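Local atomic coordinates of uncharacterized protein YPL067C (Saccharomyces cerevisiae, PDB entry 5KCI), a protein that is of unknown function but has been associated with the histidine triad and with amyloid toxicity. Residues A32-S37 against Y96-G101; R90-P95 against H104-S109; A150-Y155 against H168-F173. One frame throughout, in Å; residues are numbered along the deposited sequence.

How the interactions relate
Interaction 2 pairs the two strands of a hairpin, and interaction 3 pairs the other two strands of the same antiparallel sheet; the two centres lie about 9 Å apart. The central strands 102-109 and 165-172 adjoin, and across that seam His-104 NE2 lies 2.8 Å from His-168 ND1, a probable hydrogen bond. Interaction 1 holds the hairpin loop against the loop before helix 38-51. It meets interaction 2 where Tyr-96 N lies 3.1 Å from His-104 ND1, and interaction 3 where Tyr-96 OH lies 3.0 Å from Asn-154 ND2. Asn-154 and His-168 bind the sulfate directly, Tyr-96 lies about 4 Å from it, and His-104 stands behind His-168 as a second-shell partner.

Interaction 1. Residues A32-S37 against Y96-G101; sequences ARLKRS and YNFEPG
Two loops run up against each other at Arg-36 and Tyr-96, whose CA atoms are 4.1 Å apart, and one backbone bond joins them, from Asn-97 N to Lys-35 O (2.9 Å, 154° at the hydrogen). Tyr-96 is the centre of the packing, with side chains of 32-37 disposed around its ring. Arg-36 presents the flat face of its guanidinium to the ring's rim: Tyr-96 CE1 sits 3.7 Å above the guanidinium plane, over its centre, and the two planes are 87° apart. A long arginine suits this place because its methylene CG also rests near CD1 of the ring, while NE bonds to the carbonyl O of Phe-94 and the cation meets Tyr-44. Lys-35 sets out away from the other loop, then curls back to bring NZ over the face of the tyrosine, 5.0 Å from the ring centroid in a cation-pi contact; the lysine is poorly ordered, so this contact is tentative. Residues 96-101 belong to the loop between hairpin strands 87-91 and 102-109, whereas 32-37 leads into helix 38-51, and Ser-37 is the N-cap of that helix. Its OG takes the crowded position between backbone N and carbonyl carbon (chi1 60°), bonding to Met-40 N. Asn-97 lies against this turn by its aliphatic part, CB being 3.5 Å from Ser-37 N. On the inner side, Leu-34 makes the apolar contacts: its CB lies 3.9 Å from Tyr-96 CD2, and its CD2 methyl meets the edge of the Phe-98 ring at CE1, 4.1 Å away. CB thus serves Tyr-96 and one branch, CD2, serves Phe-98, and the leucine also touches Phe-152 of the sheet and Ile-25 of helix 19-28.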
loop_
_atom_site.group_PDB
_atom_site.type_symbol
_atom_site.label_atom_id
_atom_site.label_comp_id
_atom_site.label_asym_id
_atom_site.label_seq_id
_atom_site.Cartn_x
_atom_site.Cartn_y
_atom_site.Cartn_z
ATOM N N ALA A 32 -0.975 15.106 -0.932
ATOM C CA ALA A 32 -2.282 15.439 -1.491
ATOM C C ALA A 32 -2.195 15.628 -2.998
ATOM O O ALA A 32 -3.182 15.414 -3.712
ATOM C CB ALA A 32 -2.838 16.700 -0.843
ATOM N N ARG A 33 -1.025 16.039 -3.486
ATOM C CA ARG A 33 -0.759 16.183 -4.929
ATOM C C ARG A 33 -0.884 14.879 -5.702
ATOM O O ARG A 33 -0.933 14.912 -6.948
ATOM C CB ARG A 33 0.645 16.725 -5.147
ATOM C CG ARG A 33 0.829 18.201 -4.906
ATOM C CD ARG A 33 2.292 18.577 -5.100
ATOM N NE ARG A 33 2.490 19.982 -5.458
ATOM C CZ ARG A 33 2.713 20.432 -6.694
ATOM N NH1 ARG A 33 2.769 19.601 -7.728
ATOM N NH2 ARG A 33 2.883 21.731 -6.899
ATOM N N LEU A 34 -0.831 13.729 -5.028
ATOM C CA LEU A 34 -0.979 12.442 -5.711
ATOM C C LEU A 34 -2.475 12.218 -5.841
ATOM O O LEU A 34 -3.142 11.802 -4.891
ATOM C CB LEU A 34 -0.305 11.308 -4.947
ATOM C CG LEU A 34 1.187 11.445 -4.641
ATOM C CD1 LEU A 34 1.668 10.324 -3.715
ATOM C CD2 LEU A 34 2.014 11.477 -5.939
ATOM N N LYS A 35 -3.013 12.564 -7.000
ATOM C CA LYS A 35 -4.446 12.599 -7.220
ATOM C C LYS A 35 -4.824 11.585 -8.289
ATOM O O LYS A 35 -3.979 11.121 -9.067
ATOM C CB LYS A 35 -4.911 14.003 -7.632
ATOM C CG LYS A 35 -6.035 14.560 -6.761
ATOM C CD LYS A 35 -7.380 13.877 -7.035
ATOM C CE LYS A 35 -7.898 13.024 -5.859
ATOM N NZ LYS A 35 -6.956 12.004 -5.293
ATOM N N ARG A 36 -6.101 11.220 -8.287
ATOM C CA ARG A 36 -6.650 10.383 -9.335
ATOM C C ARG A 36 -6.908 11.214 -10.580
ATOM O O ARG A 36 -7.053 12.435 -10.526
ATOM C CB ARG A 36 -7.954 9.729 -8.888
ATOM C CG ARG A 36 -7.813 8.790 -7.724
ATOM C CD ARG A 36 -9.097 8.028 -7.458
ATOM N NE ARG A 36 -8.945 7.108 -6.340
ATOM C CZ ARG A 36 -9.146 7.461 -5.076
ATOM N NH1 ARG A 36 -8.983 6.580 -4.098
ATOM N NH2 ARG A 36 -9.491 8.711 -4.787
ATOM N N SER A 37 -6.950 10.537 -11.717
ATOM C CA SER A 37 -7.397 11.194 -12.933
ATOM C C SER A 37 -8.845 11.646 -12.769
ATOM O O SER A 37 -9.597 11.116 -11.946
ATOM C CB SER A 37 -7.271 10.251 -14.129
ATOM O OG SER A 37 -8.058 9.088 -13.952
ATOM N N TYR A 96 -4.285 5.908 -8.344
ATOM C CA TYR A 96 -3.994 7.299 -8.636
ATOM C C TYR A 96 -3.383 7.432 -10.032
ATOM O O TYR A 96 -3.059 6.446 -10.694
ATOM C CB TYR A 96 -3.048 7.885 -7.610
ATOM C CG TYR A 96 -3.591 7.920 -6.170
ATOM C CD1 TYR A 96 -4.891 7.543 -5.884
ATOM C CD2 TYR A 96 -2.772 8.323 -5.131
ATOM C CE1 TYR A 96 -5.369 7.587 -4.527
ATOM C CE2 TYR A 96 -3.225 8.354 -3.813
ATOM C CZ TYR A 96 -4.514 8.000 -3.529
ATOM O OH TYR A 96 -4.929 8.053 -2.214
ATOM N N ASN A 97 -3.176 8.677 -10.448
ATOM C CA ASN A 97 -2.859 8.977 -11.850
ATOM C C ASN A 97 -1.354 9.035 -12.006
ATOM O O ASN A 97 -0.721 10.073 -11.802
ATOM C CB ASN A 97 -3.502 10.283 -12.276
ATOM C CG ASN A 97 -3.370 10.528 -13.763
ATOM O OD1 ASN A 97 -3.176 9.596 -14.540
ATOM N ND2 ASN A 97 -3.496 11.783 -14.161
ATOM N N PHE A 98 -0.780 7.900 -12.392
ATOM C CA PHE A 98 0.650 7.719 -12.553
ATOM C C PHE A 98 0.955 7.368 -14.010
ATOM O O PHE A 98 0.072 6.985 -14.774
ATOM C CB PHE A 98 1.143 6.605 -11.638
ATOM C CG PHE A 98 0.900 6.862 -10.189
ATOM C CD1 PHE A 98 1.232 8.078 -9.637
ATOM C CD2 PHE A 98 0.371 5.876 -9.382
ATOM C CE1 PHE A 98 1.026 8.322 -8.293
ATOM C CE2 PHE A 98 0.160 6.114 -8.035
ATOM C CZ PHE A 98 0.501 7.331 -7.493
ATOM N N GLU A 99 2.226 7.458 -14.386
ATOM C CA GLU A 99 2.571 7.165 -15.771
ATOM C C GLU A 99 2.415 5.667 -16.039
ATOM O O GLU A 99 2.455 4.849 -15.116
ATOM C CB GLU A 99 3.984 7.642 -16.081
ATOM C CG GLU A 99 5.127 6.915 -15.353
ATOM C CD GLU A 99 6.488 7.255 -15.908
ATOM O OE1 GLU A 99 6.662 7.173 -17.147
ATOM O OE2 GLU A 99 7.403 7.577 -15.118
ATOM N N PRO A 100 2.237 5.274 -17.302
ATOM C CA PRO A 100 2.144 3.847 -17.608
ATOM C C PRO A 100 3.310 3.098 -16.988
ATOM O O PRO A 100 4.445 3.579 -16.975
ATOM C CB PRO A 100 2.204 3.802 -19.143
ATOM C CG PRO A 100 1.740 5.113 -19.576
ATOM C CD PRO A 100 2.181 6.098 -18.524
ATOM N N GLY A 101 3.018 1.929 -16.447
ATOM C CA GLY A 101 4.028 1.076 -15.874
ATOM C C GLY A 101 4.082 1.147 -14.366
ATOM O O GLY A 101 4.608 0.225 -13.729
#

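Interaction 2. Residues R90-P95 against H104-S109; sequences RANDFP and HLVLWS
His-104 faces both Asn-92 and Pro-95. Its backbone O accepts from Asn-92 N at 3.0 Å, and a water bridges that same O to Asn-92 O by donating to both. The Asn-92 and His-104 side chains run alongside each other in the same direction, each with CG anti to its backbone N (chi1 -167° in Asn-92). Asn-92 CB makes a CH-pi contact 4.0 Å from the imidazole centroid, and ND2 hangs 3.1 Å above the His-104 ring plane, towards its rim, with amide and ring planes 62° apart. Asparagine suits this spot because its other branch, OD1, accepts from Phe-94 N and closes an Asx turn where the strand ends. Pro-95 then comes against the histidine's stem, its CB 3.8 Å from His-104 CB. The ring nitrogens are occupied elsewhere: ND1 accepts from Tyr-96 N, and NE2 is hydrogen-bonded to His-168 ND1. Leu-105 is in a non-hydrogen-bonded pair with Ala-91; its buried side chain packs on Leu-171, and its CD2 lies 4.0 Å from Ala-91 CA. Val-106 forms the hydrogen-bonded pair with Arg-90, giving its N to Arg-90 O at 2.8 Å and receiving Arg-90 N on its own O at 2.9 Å. Its CG2 methyl packs beside the asparagine amide, 3.8 Å from Asn-92 ND2, while CG1 lies over the Trp-108 ring. Trp-108 meets the methylene CG of Arg-90 and spreads over helix 56-64, a fitting use of a large flat side chain. Two strands so paired, with the chain returning through a loop, make an antiparallel beta hairpin, and here its histidine is the second-shell partner of the sulfate-binding His-168.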
loop_
_atom_site.group_PDB
_atom_site.type_symbol
_atom_site.label_atom_id
_atom_site.label_comp_id
_atom_site.label_asym_id
_atom_site.label_seq_id
_atom_site.Cartn_x
_atom_site.Cartn_y
_atom_site.Cartn_z
ATOM N N ARG A 90 -3.094 -5.922 -1.756
ATOM C CA ARG A 90 -4.146 -5.919 -2.758
ATOM C C ARG A 90 -3.812 -4.910 -3.841
ATOM O O ARG A 90 -3.074 -3.957 -3.603
ATOM C CB ARG A 90 -5.508 -5.549 -2.147
ATOM C CG ARG A 90 -6.013 -6.511 -1.095
ATOM C CD ARG A 90 -6.591 -7.753 -1.722
ATOM N NE ARG A 90 -7.175 -8.679 -0.752
ATOM C CZ ARG A 90 -6.487 -9.565 -0.040
ATOM N NH1 ARG A 90 -5.175 -9.651 -0.162
ATOM N NH2 ARG A 90 -7.117 -10.362 0.813
ATOM N N ALA A 91 -4.308 -5.152 -5.053
ATOM C CA ALA A 91 -4.276 -4.110 -6.068
ATOM C C ALA A 91 -5.277 -3.020 -5.703
ATOM O O ALA A 91 -6.377 -3.312 -5.233
ATOM C CB ALA A 91 -4.596 -4.698 -7.449
ATOM N N ASN A 92 -4.877 -1.756 -5.862
ATOM C CA ASN A 92 -5.806 -0.649 -5.646
ATOM C C ASN A 92 -6.844 -0.655 -6.761
ATOM O O ASN A 92 -6.494 -0.600 -7.946
ATOM C CB ASN A 92 -5.083 0.701 -5.598
ATOM C CG ASN A 92 -5.975 1.827 -5.053
ATOM O OD1 ASN A 92 -7.181 1.863 -5.317
ATOM N ND2 ASN A 92 -5.383 2.748 -4.301
ATOM N N ASP A 93 -8.130 -0.718 -6.386
ATOM C CA ASP A 93 -9.191 -0.740 -7.393
ATOM C C ASP A 93 -9.336 0.593 -8.116
ATOM O O ASP A 93 -9.856 0.628 -9.239
ATOM C CB ASP A 93 -10.539 -1.109 -6.748
ATOM C CG ASP A 93 -10.656 -2.590 -6.438
ATOM O OD1 ASP A 93 -10.110 -3.407 -7.208
ATOM O OD2 ASP A 93 -11.297 -2.933 -5.416
ATOM N N PHE A 94 -8.907 1.684 -7.493
ATOM C CA PHE A 94 -9.101 3.031 -8.011
ATOM C C PHE A 94 -7.769 3.749 -7.938
ATOM O O PHE A 94 -7.589 4.709 -7.188
ATOM C CB PHE A 94 -10.210 3.746 -7.235
ATOM C CG PHE A 94 -11.531 3.021 -7.311
ATOM C CD1 PHE A 94 -12.346 3.145 -8.428
ATOM C CD2 PHE A 94 -11.929 2.179 -6.292
ATOM C CE1 PHE A 94 -13.548 2.467 -8.508
ATOM C CE2 PHE A 94 -13.131 1.490 -6.368
ATOM C CZ PHE A 94 -13.939 1.639 -7.469
ATOM N N PRO A 95 -6.802 3.307 -8.742
ATOM C CA PRO A 95 -5.439 3.816 -8.589
ATOM C C PRO A 95 -5.353 5.305 -8.867
ATOM O O PRO A 95 -6.154 5.871 -9.621
ATOM C CB PRO A 95 -4.633 3.033 -9.628
ATOM C CG PRO A 95 -5.558 2.086 -10.304
ATOM C CD PRO A 95 -6.954 2.349 -9.847
ATOM N N HIS A 104 -0.177 0.422 -8.672
ATOM C CA HIS A 104 -0.569 1.003 -7.383
ATOM C C HIS A 104 -1.154 -0.109 -6.525
ATOM O O HIS A 104 -2.275 -0.576 -6.782
ATOM C CB HIS A 104 -1.589 2.106 -7.636
ATOM C CG HIS A 104 -1.954 2.887 -6.430
ATOM N ND1 HIS A 104 -2.623 4.085 -6.515
ATOM C CD2 HIS A 104 -1.750 2.656 -5.111
ATOM C CE1 HIS A 104 -2.840 4.555 -5.299
ATOM N NE2 HIS A 104 -2.327 3.703 -4.426
ATOM N N LEU A 105 -0.409 -0.540 -5.522
ATOM C CA LEU A 105 -0.863 -1.572 -4.596
ATOM C C LEU A 105 -1.176 -0.939 -3.253
ATOM O O LEU A 105 -0.761 0.180 -2.976
ATOM C CB LEU A 105 0.189 -2.668 -4.393
ATOM C CG LEU A 105 0.768 -3.309 -5.650
ATOM C CD1 LEU A 105 1.801 -4.364 -5.269
ATOM C CD2 LEU A 105 -0.346 -3.932 -6.489
ATOM N N VAL A 106 -1.911 -1.686 -2.431
ATOM C CA VAL A 106 -2.240 -1.293 -1.064
ATOM C C VAL A 106 -1.811 -2.428 -0.161
ATOM O O VAL A 106 -2.163 -3.584 -0.404
ATOM C CB VAL A 106 -3.733 -0.991 -0.876
ATOM C CG1 VAL A 106 -4.003 -0.548 0.606
ATOM C CG2 VAL A 106 -4.183 0.079 -1.852
ATOM N N LEU A 107 -1.049 -2.092 0.864
ATOM C CA LEU A 107 -0.583 -3.006 1.885
ATOM C C LEU A 107 -1.287 -2.701 3.203
ATOM O O LEU A 107 -0.992 -1.694 3.843
ATOM C CB LEU A 107 0.925 -2.851 2.067
ATOM C CG LEU A 107 1.578 -3.579 3.230
ATOM C CD1 LEU A 107 1.442 -5.087 3.077
ATOM C CD2 LEU A 107 3.073 -3.173 3.295
ATOM N N TRP A 108 -2.158 -3.604 3.608
ATOM C CA TRP A 108 -2.910 -3.528 4.858
ATOM C C TRP A 108 -2.138 -4.241 5.961
ATOM O O TRP A 108 -1.553 -5.312 5.743
ATOM C CB TRP A 108 -4.285 -4.173 4.681
ATOM C CG TRP A 108 -5.116 -3.514 3.664
ATOM C CD1 TRP A 108 -5.190 -3.825 2.330
ATOM C CD2 TRP A 108 -5.975 -2.403 3.873
ATOM N NE1 TRP A 108 -6.081 -2.972 1.702
ATOM C CE2 TRP A 108 -6.579 -2.096 2.635
ATOM C CE3 TRP A 108 -6.322 -1.643 5.003
ATOM C CZ2 TRP A 108 -7.488 -1.045 2.497
ATOM C CZ3 TRP A 108 -7.219 -0.611 4.858
ATOM C CH2 TRP A 108 -7.786 -0.311 3.625
ATOM N N SER A 109 -2.157 -3.659 7.165
ATOM C CA SER A 109 -1.467 -4.260 8.298
ATOM C C SER A 109 -2.356 -4.246 9.545
ATOM O O SER A 109 -2.913 -3.209 9.886
ATOM C CB SER A 109 -0.164 -3.522 8.617
ATOM O OG SER A 109 0.502 -4.120 9.717
HETATM O O HOH W 1 -4.054 -1.198 -9.384
#

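Interaction 3. Residues A150-Y155 against H168-F173; sequences AWFVNY and HVLLFF. With SO4 (sulfate ion), chain D.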
loop_
_atom_site.group_PDB
_atom_site.type_symbol
_atom_site.label_atom_id
_atom_site.label_comp_id
_atom_site.label_asym_id
_atom_site.label_seq_id
_atom_site.Cartn_x
_atom_site.Cartn_y
_atom_site.Cartn_z
ATOM N N ALA A 150 8.288 2.485 -4.273
ATOM C CA ALA A 150 8.072 3.613 -3.378
ATOM C C ALA A 150 6.834 3.339 -2.551
ATOM O O ALA A 150 6.008 2.501 -2.903
ATOM C CB ALA A 150 7.889 4.934 -4.144
ATOM N N TRP A 151 6.682 4.090 -1.465
ATOM C CA TRP A 151 5.505 3.879 -0.641
ATOM C C TRP A 151 5.186 5.158 0.113
ATOM O O TRP A 151 6.055 6.006 0.334
ATOM C CB TRP A 151 5.685 2.706 0.342
ATOM C CG TRP A 151 6.701 2.919 1.418
ATOM C CD1 TRP A 151 8.040 2.619 1.365
ATOM C CD2 TRP A 151 6.469 3.461 2.740
ATOM N NE1 TRP A 151 8.647 2.951 2.555
ATOM C CE2 TRP A 151 7.708 3.464 3.412
ATOM C CE3 TRP A 151 5.340 3.946 3.398
ATOM C CZ2 TRP A 151 7.857 3.931 4.735
ATOM C CZ3 TRP A 151 5.489 4.419 4.727
ATOM C CH2 TRP A 151 6.736 4.402 5.367
ATOM N N PHE A 152 3.905 5.287 0.475
ATOM C CA PHE A 152 3.481 6.389 1.314
ATOM C C PHE A 152 2.238 5.977 2.071
ATOM O O PHE A 152 1.493 5.087 1.665
ATOM C CB PHE A 152 3.168 7.662 0.532
ATOM C CG PHE A 152 2.098 7.489 -0.516
ATOM C CD1 PHE A 152 2.396 6.969 -1.783
ATOM C CD2 PHE A 152 0.804 7.893 -0.266
ATOM C CE1 PHE A 152 1.406 6.823 -2.722
ATOM C CE2 PHE A 152 -0.195 7.746 -1.207
ATOM C CZ PHE A 152 0.094 7.224 -2.440
ATOM N N VAL A 153 2.009 6.687 3.169
ATOM C CA VAL A 153 0.810 6.511 3.957
ATOM C C VAL A 153 0.089 7.851 3.979
ATOM O O VAL A 153 0.666 8.859 4.399
ATOM C CB VAL A 153 1.141 6.055 5.388
ATOM C CG1 VAL A 153 -0.107 6.050 6.221
ATOM C CG2 VAL A 153 1.769 4.660 5.338
ATOM N N ASN A 154 -1.158 7.858 3.541
ATOM C CA ASN A 154 -1.926 9.089 3.513
ATOM C C ASN A 154 -2.164 9.612 4.925
ATOM O O ASN A 154 -2.404 8.849 5.866
ATOM C CB ASN A 154 -3.255 8.876 2.817
ATOM C CG ASN A 154 -3.161 9.069 1.306
ATOM O OD1 ASN A 154 -2.261 9.742 0.819
ATOM N ND2 ASN A 154 -4.123 8.547 0.592
ATOM N N TYR A 155 -2.050 10.920 5.060
ATOM C CA TYR A 155 -2.261 11.584 6.349
ATOM C C TYR A 155 -3.705 11.440 6.783
ATOM O O TYR A 155 -4.595 11.160 5.975
ATOM C CB TYR A 155 -1.934 13.070 6.254
ATOM C CG TYR A 155 -0.543 13.377 5.729
ATOM C CD1 TYR A 155 0.563 13.111 6.483
ATOM C CD2 TYR A 155 -0.359 13.983 4.476
ATOM C CE1 TYR A 155 1.839 13.401 6.054
ATOM C CE2 TYR A 155 0.921 14.279 4.030
ATOM C CZ TYR A 155 2.021 13.983 4.823
ATOM O OH TYR A 155 3.311 14.256 4.435
ATOM N N HIS A 168 0.279 2.786 0.685
ATOM C CA HIS A 168 0.280 2.734 -0.766
ATOM C C HIS A 168 1.680 2.330 -1.219
ATOM O O HIS A 168 2.663 2.976 -0.855
ATOM C CB HIS A 168 -0.157 4.077 -1.333
ATOM C CG HIS A 168 -1.546 4.449 -0.936
ATOM N ND1 HIS A 168 -2.637 4.129 -1.706
ATOM C CD2 HIS A 168 -2.035 5.032 0.191
ATOM C CE1 HIS A 168 -3.742 4.538 -1.100
ATOM N NE2 HIS A 168 -3.403 5.092 0.050
ATOM N N VAL A 169 1.768 1.222 -1.946
ATOM C CA VAL A 169 3.038 0.664 -2.393
ATOM C C VAL A 169 3.011 0.729 -3.902
ATOM O O VAL A 169 2.138 0.115 -4.522
ATOM C CB VAL A 169 3.238 -0.783 -1.935
ATOM C CG1 VAL A 169 4.494 -1.371 -2.497
ATOM C CG2 VAL A 169 3.263 -0.893 -0.397
ATOM N N LEU A 170 3.934 1.482 -4.475
ATOM C CA LEU A 170 4.024 1.718 -5.904
ATOM C C LEU A 170 5.206 0.949 -6.453
ATOM O O LEU A 170 6.303 1.023 -5.896
ATOM C CB LEU A 170 4.219 3.206 -6.209
ATOM C CG LEU A 170 3.202 4.151 -5.554
ATOM C CD1 LEU A 170 3.446 5.566 -6.047
ATOM C CD2 LEU A 170 1.789 3.759 -5.841
ATOM N N LEU A 171 4.978 0.270 -7.590
ATOM C CA LEU A 171 6.011 -0.503 -8.256
ATOM C C LEU A 171 6.116 0.021 -9.670
ATOM O O LEU A 171 5.094 0.118 -10.349
ATOM C CB LEU A 171 5.654 -1.986 -8.315
ATOM C CG LEU A 171 5.334 -2.685 -6.999
ATOM C CD1 LEU A 171 5.086 -4.150 -7.250
ATOM C CD2 LEU A 171 6.449 -2.461 -6.010
ATOM N N PHE A 172 7.328 0.364 -10.116
ATOM C CA PHE A 172 7.488 0.914 -11.460
ATOM C C PHE A 172 8.086 -0.148 -12.379
ATOM O O PHE A 172 9.194 -0.647 -12.133
ATOM C CB PHE A 172 8.354 2.174 -11.446
ATOM C CG PHE A 172 8.434 2.908 -12.796
ATOM C CD1 PHE A 172 7.371 2.912 -13.692
ATOM C CD2 PHE A 172 9.564 3.647 -13.113
ATOM C CE1 PHE A 172 7.460 3.598 -14.893
ATOM C CE2 PHE A 172 9.641 4.351 -14.311
ATOM C CZ PHE A 172 8.581 4.317 -15.194
ATOM N N PHE A 173 7.356 -0.445 -13.459
ATOM C CA PHE A 173 7.783 -1.353 -14.517
ATOM C C PHE A 173 7.895 -0.507 -15.786
ATOM O O PHE A 173 6.914 -0.358 -16.513
ATOM C CB PHE A 173 6.781 -2.490 -14.714
ATOM C CG PHE A 173 6.572 -3.363 -13.507
ATOM C CD1 PHE A 173 5.590 -3.066 -12.589
ATOM C CD2 PHE A 173 7.309 -4.502 -13.323
ATOM C CE1 PHE A 173 5.368 -3.883 -11.528
ATOM C CE2 PHE A 173 7.096 -5.320 -12.265
ATOM C CZ PHE A 173 6.120 -4.997 -11.335
HETATM S S SO4 D . -6.545 6.096 1.635
HETATM O O1 SO4 D . -7.500 5.590 2.649
HETATM O O2 SO4 D . -5.155 5.998 2.043
HETATM O O3 SO4 D . -6.700 5.321 0.385
HETATM O O4 SO4 D . -6.842 7.496 1.354
#
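Ala-150 faces Leu-170 as a hydrogen-bonded antiparallel pair, its N reaching Leu-170 O at 3.0 Å and its O receiving Leu-170 N at 2.8 Å. The small methyl fits where Trp-19 and Ile-26 of helix 19-28 pack on the sheet. Trp-151, in the non-hydrogen-bonded pair with Val-169, offers a CA-H...O contact, CA lying 3.0 Å from His-168 O, while its indole NE1 turns off to Asn-131. Phe-152 restores the two-bond pairing, with His-168, and adds the main side-chain contact. With CG set between backbone N and carbonyl carbon (chi1 58°), the phenyl ring offers a face to His-168 CB, which lies 3.3 Å from Phe-152 CZ. The two rings are nearly parallel, 10° apart, but strongly offset, with little overlap and centroids 4.7 Å apart. At the phenyl edge Leu-170 CD1 lies 4.1 Å from Phe-152 CE1, so a flat apolar ring suits a place between the CB and imidazole of His-168 and the leucine methyl. Asn-154, past the strand, contributes a polar tip, ND2, which donates to sulfate O4 at 3.0 Å and also to O2. His-168 NE2 donates to that same O2 in a nearly straight bond (2.8 Å, 172°), and Ser-160 N and His-166 NE2 add further bonds to the ion. His-166 and His-168, separated by one residue, partly recall the histidine-triad motif. N-H donors converging on a sulfate, probably from the crystallisation liquor, are consistent with a pocket suited to a phosphate-like anion.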